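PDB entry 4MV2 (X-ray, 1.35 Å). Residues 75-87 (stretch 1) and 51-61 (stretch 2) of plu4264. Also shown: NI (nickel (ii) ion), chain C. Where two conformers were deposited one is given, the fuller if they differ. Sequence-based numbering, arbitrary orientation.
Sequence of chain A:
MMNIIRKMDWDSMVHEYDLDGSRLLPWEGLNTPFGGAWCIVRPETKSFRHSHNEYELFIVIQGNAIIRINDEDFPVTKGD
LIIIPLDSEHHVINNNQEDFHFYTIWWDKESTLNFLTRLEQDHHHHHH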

ATOM      1  N   PRO A  75     -15.372   6.277  10.308  1.00 17.08           N
ATOM      2  CA  PRO A  75     -14.174   6.709  11.022  1.00 16.07           C
ATOM      3  C   PRO A  75     -13.060   5.704  10.853  1.00 15.04           C
ATOM      4  O   PRO A  75     -13.280   4.502  10.951  1.00 17.06           O
ATOM      5  CB  PRO A  75     -14.656   6.761  12.480  1.00 17.97           C
ATOM      6  CG  PRO A  75     -16.129   6.770  12.397  1.00 20.69           C
ATOM      7  CD  PRO A  75     -16.477   5.990  11.234  1.00 19.73           C
ATOM      8  N   VAL A  76     -11.867   6.210  10.648  1.00 13.41           N
ATOM      9  CA  VAL A  76     -10.711   5.360  10.393  1.00 12.75           C
ATOM     10  C   VAL A  76      -9.471   5.864  11.102  1.00 12.97           C
ATOM     11  O   VAL A  76      -9.321   7.064  11.390  1.00 13.57           O
ATOM     12  CB  VAL A  76     -10.383   5.199   8.903  1.00 13.36           C
ATOM     13  CG1 VAL A  76     -11.527   4.478   8.153  1.00 14.12           C
ATOM     14  CG2 VAL A  76     -10.027   6.541   8.250  1.00 14.62           C
ATOM     15  N   THR A  77      -8.570   4.921  11.359  1.00 12.79           N
ATOM     16  CA  THR A  77      -7.284   5.242  11.935  1.00 13.83           C
ATOM     17  C   THR A  77      -6.263   4.181  11.494  1.00 11.41           C
ATOM     18  O   THR A  77      -6.564   3.287  10.690  1.00 11.68           O
ATOM     19  CB  THR A  77      -7.353   5.365  13.429  1.00 18.21           C
ATOM     20  OG1 THR A  77      -6.125   5.984  13.918  1.00 19.80           O
ATOM     21  CG2 THR A  77      -7.606   4.014  14.052  1.00 17.78           C
ATOM     22  N   LYS A  78      -5.033   4.321  11.950  1.00 11.81           N
ATOM     23  CA  LYS A  78      -3.897   3.461  11.584  1.00 10.23           C
ATOM     24  C   LYS A  78      -4.269   2.007  11.504  1.00  9.94           C
ATOM     25  O   LYS A  78      -4.780   1.434  12.441  1.00 11.66           O
ATOM     26  CB  LYS A  78      -2.790   3.635  12.627  1.00 11.18           C
ATOM     27  CG  LYS A  78      -1.548   2.817  12.394  1.00 11.47           C
ATOM     28  CD  LYS A  78      -0.727   2.814  13.727  1.00 14.10           C
ATOM     29  CE  LYS A  78       0.591   2.123  13.645  1.00 17.44           C
ATOM     30  NZ  LYS A  78       1.298   2.246  14.935  1.00 18.69           N
ATOM     31  N   GLY A  79      -3.972   1.413  10.359  1.00  9.75           N
ATOM     32  CA  GLY A  79      -4.196  -0.009  10.142  1.00 10.34           C
ATOM     33  C   GLY A  79      -5.466  -0.335   9.420  1.00 10.46           C
ATOM     34  O   GLY A  79      -5.579  -1.422   8.870  1.00 11.03           O
ATOM     35  N   ASP A  80      -6.440   0.565   9.425  1.00 10.38           N
ATOM     36  CA  ASP A  80      -7.701   0.252   8.787  1.00 10.55           C
ATOM     37  C   ASP A  80      -7.541   0.237   7.273  1.00 10.41           C
ATOM     38  O   ASP A  80      -6.733   0.947   6.697  1.00 11.08           O
ATOM     39  CB  ASP A  80      -8.753   1.306   9.160  1.00 11.09           C
ATOM     40  CG  ASP A  80      -9.125   1.299  10.631  1.00 11.01           C
ATOM     41  OD1 ASP A  80      -8.821   0.327  11.353  1.00 12.40           O
ATOM     42  OD2 ASP A  80      -9.704   2.313  11.079  1.00 13.37           O
ATOM     43  N   LEU A  81      -8.338  -0.619   6.655  0.55 11.22           N
ATOM     44  CA  LEU A  81      -8.451  -0.753   5.214  0.55 11.21           C
ATOM     45  C   LEU A  81      -9.863  -0.450   4.801  0.55 12.12           C
ATOM     46  O   LEU A  81     -10.808  -0.780   5.509  0.55 12.48           O
ATOM     47  CB  LEU A  81      -8.132  -2.171   4.803  0.55 12.32           C
ATOM     48  CG  LEU A  81      -6.765  -2.639   5.249  0.55 13.31           C
ATOM     49  CD1 LEU A  81      -6.695  -4.129   5.171  0.55 14.56           C
ATOM     50  CD2 LEU A  81      -5.654  -2.001   4.421  0.55 13.87           C
ATOM     51  N   ILE A  82      -9.885   0.361   3.677  0.52 11.79           N
ATOM     52  CA  ILE A  82     -11.152   0.763   3.075  0.52 11.93           C
ATOM     53  C   ILE A  82     -11.150   0.397   1.610  0.52 11.78           C
ATOM     54  O   ILE A  82     -10.204   0.710   0.897  0.52 11.80           O
ATOM     55  CB  ILE A  82     -11.319   2.296   3.131  0.52 12.86           C
ATOM     56  CG1 ILE A  82     -11.476   2.791   4.570  0.52 14.03           C
ATOM     57  CG2 ILE A  82     -12.484   2.740   2.272  0.52 15.54           C
ATOM     58  CD1 ILE A  82     -12.867   2.653   5.142  0.52 15.77           C
ATOM     59  N   ILE A  83     -12.213  -0.270   1.165  0.52 13.33           N
ATOM     60  CA  ILE A  83     -12.477  -0.447  -0.256  0.52 14.52           C
ATOM     61  C   ILE A  83     -13.378   0.695  -0.693  0.52 15.19           C
ATOM     62  O   ILE A  83     -14.331   1.048   0.008  0.52 16.16           O
ATOM     63  CB  ILE A  83     -13.187  -1.784  -0.537  0.52 16.77           C
ATOM     64  CG1 ILE A  83     -12.267  -2.952  -0.203  0.52 18.21           C
ATOM     65  CG2 ILE A  83     -13.636  -1.879  -2.007  0.52 17.28           C
ATOM     66  CD1 ILE A  83     -12.979  -4.300  -0.172  0.52 19.20           C
ATOM     67  N   ILE A  84     -13.072   1.275  -1.840  1.00 14.10           N
ATOM     68  CA  ILE A  84     -13.918   2.312  -2.389  1.00 15.09           C
ATOM     69  C   ILE A  84     -14.790   1.662  -3.456  1.00 17.27           C
ATOM     70  O   ILE A  84     -14.302   1.287  -4.524  1.00 18.57           O
ATOM     71  CB  ILE A  84     -13.077   3.425  -3.020  1.00 16.14           C
ATOM     72  CG1 ILE A  84     -12.061   4.011  -2.031  1.00 17.00           C
ATOM     73  CG2 ILE A  84     -13.955   4.503  -3.580  1.00 17.83           C
ATOM     74  CD1 ILE A  84     -12.680   4.599  -0.782  1.00 17.97           C
ATOM     75  N   PRO A  85     -16.096   1.525  -3.183  1.00 18.70           N
ATOM     76  CA  PRO A  85     -16.939   0.866  -4.191  1.00 21.07           C
ATOM     77  C   PRO A  85     -16.893   1.567  -5.527  1.00 22.97           C
ATOM     78  O   PRO A  85     -16.809   2.791  -5.612  1.00 22.23           O
ATOM     79  CB  PRO A  85     -18.341   0.983  -3.589  1.00 21.39           C
ATOM     80  CG  PRO A  85     -18.092   1.105  -2.122  1.00 20.91           C
ATOM     81  CD  PRO A  85     -16.876   1.925  -1.994  1.00 19.23           C
ATOM     82  N   LEU A  86     -16.985   0.768  -6.590  1.00 23.83           N
ATOM     83  CA  LEU A  86     -16.976   1.319  -7.932  1.00 25.83           C
ATOM     84  C   LEU A  86     -18.028   2.401  -8.070  1.00 26.86           C
ATOM     85  O   LEU A  86     -19.185   2.213  -7.686  1.00 26.51           O
ATOM     86  CB  LEU A  86     -17.242   0.235  -8.992  1.00 27.04           C
ATOM     87  CG  LEU A  86     -16.188  -0.887  -9.054  1.00 28.38           C
ATOM     88  CD1 LEU A  86     -16.483  -1.802 -10.246  1.00 29.05           C
ATOM     89  CD2 LEU A  86     -14.778  -0.354  -9.123  1.00 29.09           C
ATOM     90  N   ASP A  87     -17.602   3.530  -8.624  1.00 27.17           N
ATOM     91  CA  ASP A  87     -18.482   4.652  -8.911  1.00 28.90           C
ATOM     92  C   ASP A  87     -19.089   5.319  -7.696  1.00 27.83           C
ATOM     93  O   ASP A  87     -19.970   6.131  -7.836  1.00 28.38           O
ATOM     94  CB  ASP A  87     -19.623   4.220  -9.837  1.00 31.87           C
ATOM     95  CG  ASP A  87     -19.131   3.726 -11.181  1.00 35.68           C
ATOM     96  OD1 ASP A  87     -18.179   4.320 -11.742  1.00 36.45           O
ATOM     97  OD2 ASP A  87     -19.712   2.740 -11.678  1.00 38.33           O
TER
HETATM   98 NI    NI C 201     -10.726   7.812  -5.793  0.69 17.42          NI
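Stretch 2 51-61: SHNEYELFIVI

Stretch 2 enters as a loop, Ser51 to Glu54, and becomes an extended strand from Tyr55 to Ile61. This strand runs antiparallel to the strand of stretch 1 that begins at Leu81; the two N-to-C directions make an angle of 162°, and the axes approach to 4.7 Å, the usual spacing of neighbours in a sheet. The register pairs Leu81 with Ile59, Ile82 with Phe58 and Ile83 with Leu57, at CA-CA distances of 4.9, 5.0 and 4.7 Å.

Ile82 and Phe58 form the hydrogen-bonded pair at the centre: Phe58 N donates to Ile82 O at 2.8 Å, and Ile82 N to Phe58 O at 3.0 Å. Farther along, Ile84 N reaches Glu56 O at 2.9 Å, nearly linear at 174°, while Val60 N donates to Asp80 O at 2.9 Å. At the carbonyl of Val60, Gly79 N donates to Val60 O, again at 2.9 Å. Gly79 lies in a type II turn from Thr77 to Asp80, closed by Asp80 N to Thr77 O at 3.0 Å. Its phi of 98° and psi of -21° suit glycine, since a CB would be jammed against the preceding carbonyl oxygen. Asp80 braces the turn with its side chain, accepting a bond from Thr77 N to Asp80 OD2 at 2.9 Å.

Because side chains alternate along a strand, Leu81, Ile83, Leu57 and Ile59 share one face of the sheet. Leu81 CD2 packs on Ile59 CG1 at 3.7 Å, and Ile83 CG1 lies 4.4 Å from Leu57 CD1; branched aliphatic residues fill this buried layer without leaving polar groups unpaired. The other face carries Ile82, Ile84, Glu56 and Phe58. Ile84 CD1 sits over a face of the Phe58 ring, 4.0 Å from its centroid, a CH-pi contact, and Ile82 CB meets Phe58 CB at 4.1 Å. Near the turn, Val60 points toward stretch 1, its CG2 lying 4.0 Å from Val76 CG2; two compact side chains fit this buried site.

Glu56 is buried on the same face as Phe58, yet its charge is met by metal: Glu56 OE1 and His52 NE2 each bind the nickel ion at 2.1 Å. His52 suits this role because its two ring nitrogens can do different work, His52 ND1 donating to Glu54 O at 3.0 Å.

Beyond the strands, contact continues through loop residues. Asp87 N donates to His52 O at 2.9 Å, and Asn53 ND2 to Asp87 OD1 at 2.8 Å, the amide supplying the proton that a carboxylate needs. Water 1 donates to both Asp87 OD1 and Ser51 OG, at 2.8 and 3.3 Å. Leu86 CD2 covers one face of the Tyr55 ring, 3.7 Å from its centroid. Where the backbones part, water 3 links them, accepting from Glu56 N at 3.0 Å and donating to Ile84 O at 2.7 Å.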

ATOM      1  N   SER A  51     -15.661  10.332  -7.995  1.00 23.78           N
ATOM      2  CA  SER A  51     -16.044   8.941  -8.198  1.00 25.27           C
ATOM      3  C   SER A  51     -15.454   8.459  -9.506  1.00 24.65           C
ATOM      4  O   SER A  51     -15.067   9.269 -10.359  1.00 25.38           O
ATOM      5  CB  SER A  51     -17.570   8.797  -8.237  1.00 26.86           C
ATOM      6  OG  SER A  51     -18.128   9.390  -9.401  1.00 29.42           O
ATOM      7  N   HIS A  52     -15.350   7.145  -9.658  1.00 24.29           N
ATOM      8  CA  HIS A  52     -14.718   6.584 -10.848  1.00 25.03           C
ATOM      9  C   HIS A  52     -14.988   5.094 -11.010  1.00 26.42           C
ATOM     10  O   HIS A  52     -15.284   4.393 -10.040  1.00 25.51           O
ATOM     11  CB  HIS A  52     -13.208   6.830 -10.817  1.00 24.83           C
ATOM     12  CG  HIS A  52     -12.587   6.649  -9.459  1.00 23.39           C
ATOM     13  ND1 HIS A  52     -12.449   5.414  -8.858  1.00 23.38           N
ATOM     14  CD2 HIS A  52     -12.066   7.551  -8.587  1.00 22.87           C
ATOM     15  CE1 HIS A  52     -11.879   5.563  -7.670  1.00 21.05           C
ATOM     16  NE2 HIS A  52     -11.632   6.852  -7.485  1.00 21.66           N
ATOM     17  N   ASN A  53     -14.852   4.628 -12.256  1.00 27.40           N
ATOM     18  CA  ASN A  53     -14.929   3.213 -12.623  1.00 30.01           C
ATOM     19  C   ASN A  53     -13.811   2.384 -11.993  1.00 29.24           C
ATOM     20  O   ASN A  53     -13.988   1.191 -11.771  1.00 31.85           O
ATOM     21  CB  ASN A  53     -14.832   3.014 -14.156  1.00 34.60           C
ATOM     22  CG  ASN A  53     -15.987   3.621 -14.936  1.00 38.71           C
ATOM     23  OD1 ASN A  53     -15.850   3.842 -16.147  1.00 40.99           O
ATOM     24  ND2 ASN A  53     -17.124   3.870 -14.279  1.00 39.91           N
ATOM     25  N   GLU A  54     -12.648   2.982 -11.747  1.00 25.63           N
ATOM     26  CA  GLU A  54     -11.502   2.224 -11.294  1.00 22.95           C
ATOM     27  C   GLU A  54     -11.741   1.710  -9.865  1.00 18.89           C
ATOM     28  O   GLU A  54     -12.397   2.404  -9.053  1.00 19.72           O
ATOM     29  CB  GLU A  54     -10.236   3.110 -11.249  1.00 26.84           C
ATOM     30  CG  GLU A  54      -9.571   3.428 -12.579  1.00 31.03           C
ATOM     31  CD  GLU A  54     -10.138   4.640 -13.265  1.00 34.88           C
ATOM     32  OE1 GLU A  54     -11.092   5.239 -12.729  1.00 35.12           O
ATOM     33  OE2 GLU A  54      -9.623   4.985 -14.356  1.00 37.26           O
ATOM     34  N   TYR A  55     -11.239   0.508  -9.574  1.00 16.03           N
ATOM     35  CA  TYR A  55     -11.165  -0.046  -8.220  1.00 16.01           C
ATOM     36  C   TYR A  55     -10.151   0.736  -7.416  1.00 14.40           C
ATOM     37  O   TYR A  55      -9.183   1.235  -7.964  1.00 15.48           O
ATOM     38  CB  TYR A  55     -10.692  -1.500  -8.255  1.00 17.68           C
ATOM     39  CG  TYR A  55     -11.671  -2.431  -8.952  1.00 20.94           C
ATOM     40  CD1 TYR A  55     -11.632  -2.634 -10.318  1.00 21.99           C
ATOM     41  CD2 TYR A  55     -12.648  -3.081  -8.223  1.00 23.33           C
ATOM     42  CE1 TYR A  55     -12.572  -3.468 -10.941  1.00 23.85           C
ATOM     43  CE2 TYR A  55     -13.568  -3.908  -8.803  1.00 25.11           C
ATOM     44  CZ  TYR A  55     -13.525  -4.111 -10.172  1.00 25.05           C
ATOM     45  OH  TYR A  55     -14.458  -4.938 -10.773  1.00 28.50           O
ATOM     46  N   GLU A  56     -10.381   0.838  -6.115  1.00 13.50           N
ATOM     47  CA  GLU A  56      -9.487   1.591  -5.239  1.00 13.05           C
ATOM     48  C   GLU A  56      -9.585   1.049  -3.821  1.00 12.92           C
ATOM     49  O   GLU A  56     -10.652   0.639  -3.372  1.00 13.54           O
ATOM     50  CB  GLU A  56      -9.842   3.080  -5.299  1.00 13.74           C
ATOM     51  CG  GLU A  56      -8.824   3.993  -4.575  1.00 14.76           C
ATOM     52  CD  GLU A  56      -9.047   5.457  -4.830  1.00 17.17           C
ATOM     53  OE1 GLU A  56     -10.119   5.827  -5.353  1.00 19.38           O
ATOM     54  OE2 GLU A  56      -8.162   6.243  -4.473  1.00 17.70           O
ATOM     55  N   LEU A  57      -8.412   1.001  -3.166  0.52 11.95           N
ATOM     56  CA  LEU A  57      -8.143   0.550  -1.770  0.52 12.71           C
ATOM     57  C   LEU A  57      -7.420   1.687  -1.022  0.52 11.03           C
ATOM     58  O   LEU A  57      -6.479   2.239  -1.564  0.52 12.67           O
ATOM     59  CB  LEU A  57      -7.182  -0.690  -1.752  0.52 13.69           C
ATOM     60  CG  LEU A  57      -6.767  -1.236  -0.379  0.52 17.44           C
ATOM     61  CD1 LEU A  57      -8.054  -1.863   0.231  0.52 18.27           C
ATOM     62  CD2 LEU A  57      -5.672  -2.238  -0.572  0.52 16.61           C
ATOM     63  N   PHE A  58      -7.848   2.034   0.192  1.00 10.59           N
ATOM     64  CA  PHE A  58      -7.044   2.896   1.059  1.00 10.20           C
ATOM     65  C   PHE A  58      -6.474   2.031   2.183  1.00 11.25           C
ATOM     66  O   PHE A  58      -7.192   1.253   2.828  1.00 11.51           O
ATOM     67  CB  PHE A  58      -7.894   3.972   1.760  1.00 11.65           C
ATOM     68  CG  PHE A  58      -8.492   5.047   0.884  1.00 12.21           C
ATOM     69  CD1 PHE A  58      -8.212   5.178  -0.467  1.00 11.82           C
ATOM     70  CD2 PHE A  58      -9.344   5.959   1.477  1.00 13.61           C
ATOM     71  CE1 PHE A  58      -8.789   6.187  -1.202  1.00 12.94           C
ATOM     72  CE2 PHE A  58      -9.901   6.966   0.738  1.00 14.44           C
ATOM     73  CZ  PHE A  58      -9.620   7.078  -0.581  1.00 14.18           C
ATOM     74  N   ILE A  59      -5.206   2.252   2.473  1.00 10.85           N
ATOM     75  CA  ILE A  59      -4.488   1.677   3.601  1.00 10.28           C
ATOM     76  C   ILE A  59      -4.208   2.879   4.514  1.00 10.07           C
ATOM     77  O   ILE A  59      -3.451   3.782   4.165  1.00  9.99           O
ATOM     78  CB  ILE A  59      -3.151   1.032   3.139  1.00 11.10           C
ATOM     79  CG1 ILE A  59      -3.403  -0.082   2.129  1.00 12.42           C
ATOM     80  CG2 ILE A  59      -2.346   0.543   4.321  1.00 10.95           C
ATOM     81  CD1 ILE A  59      -2.173  -0.406   1.305  1.00 14.19           C
ATOM     82  N   VAL A  60      -4.827   2.868   5.688  1.00  9.74           N
ATOM     83  CA  VAL A  60      -4.719   4.027   6.574  1.00  9.40           C
ATOM     84  C   VAL A  60      -3.429   3.917   7.372  1.00  8.95           C
ATOM     85  O   VAL A  60      -3.190   2.896   8.041  1.00  9.67           O
ATOM     86  CB  VAL A  60      -5.953   4.172   7.461  1.00 10.98           C
ATOM     87  CG1 VAL A  60      -5.791   5.377   8.364  1.00 10.69           C
ATOM     88  CG2 VAL A  60      -7.205   4.296   6.613  1.00 11.77           C
ATOM     89  N   ILE A  61      -2.614   4.960   7.314  1.00  9.80           N
ATOM     90  CA  ILE A  61      -1.259   4.923   7.848  1.00  9.00           C
ATOM     91  C   ILE A  61      -1.123   5.609   9.192  1.00  9.40           C
ATOM     92  O   ILE A  61      -0.454   5.062  10.065  1.00 11.30           O
ATOM     93  CB  ILE A  61      -0.281   5.493   6.772  1.00  9.70           C
ATOM     94  CG1 ILE A  61      -0.159   4.489   5.626  1.00 12.01           C
ATOM     95  CG2 ILE A  61       1.051   5.926   7.362  1.00 10.29           C
ATOM     96  CD1 ILE A  61       0.629   4.970   4.477  1.00 14.37           C
TER
HETATM   97  O   HOH W   1     -18.032   7.153 -11.761  1.00 47.82           O
HETATM   98  O   HOH W   2     -14.006   3.117  -6.903  1.00 24.44           O
HETATM   99  O   HOH W   3     -12.714  -0.802  -5.125  1.00 18.00           O
HETATM  100  O   HOH W   4      -9.558   8.548  -4.243  1.00 28.22           O
HETATM  101  O   HOH W   5      -8.833   7.973  -6.850  1.00 34.53           O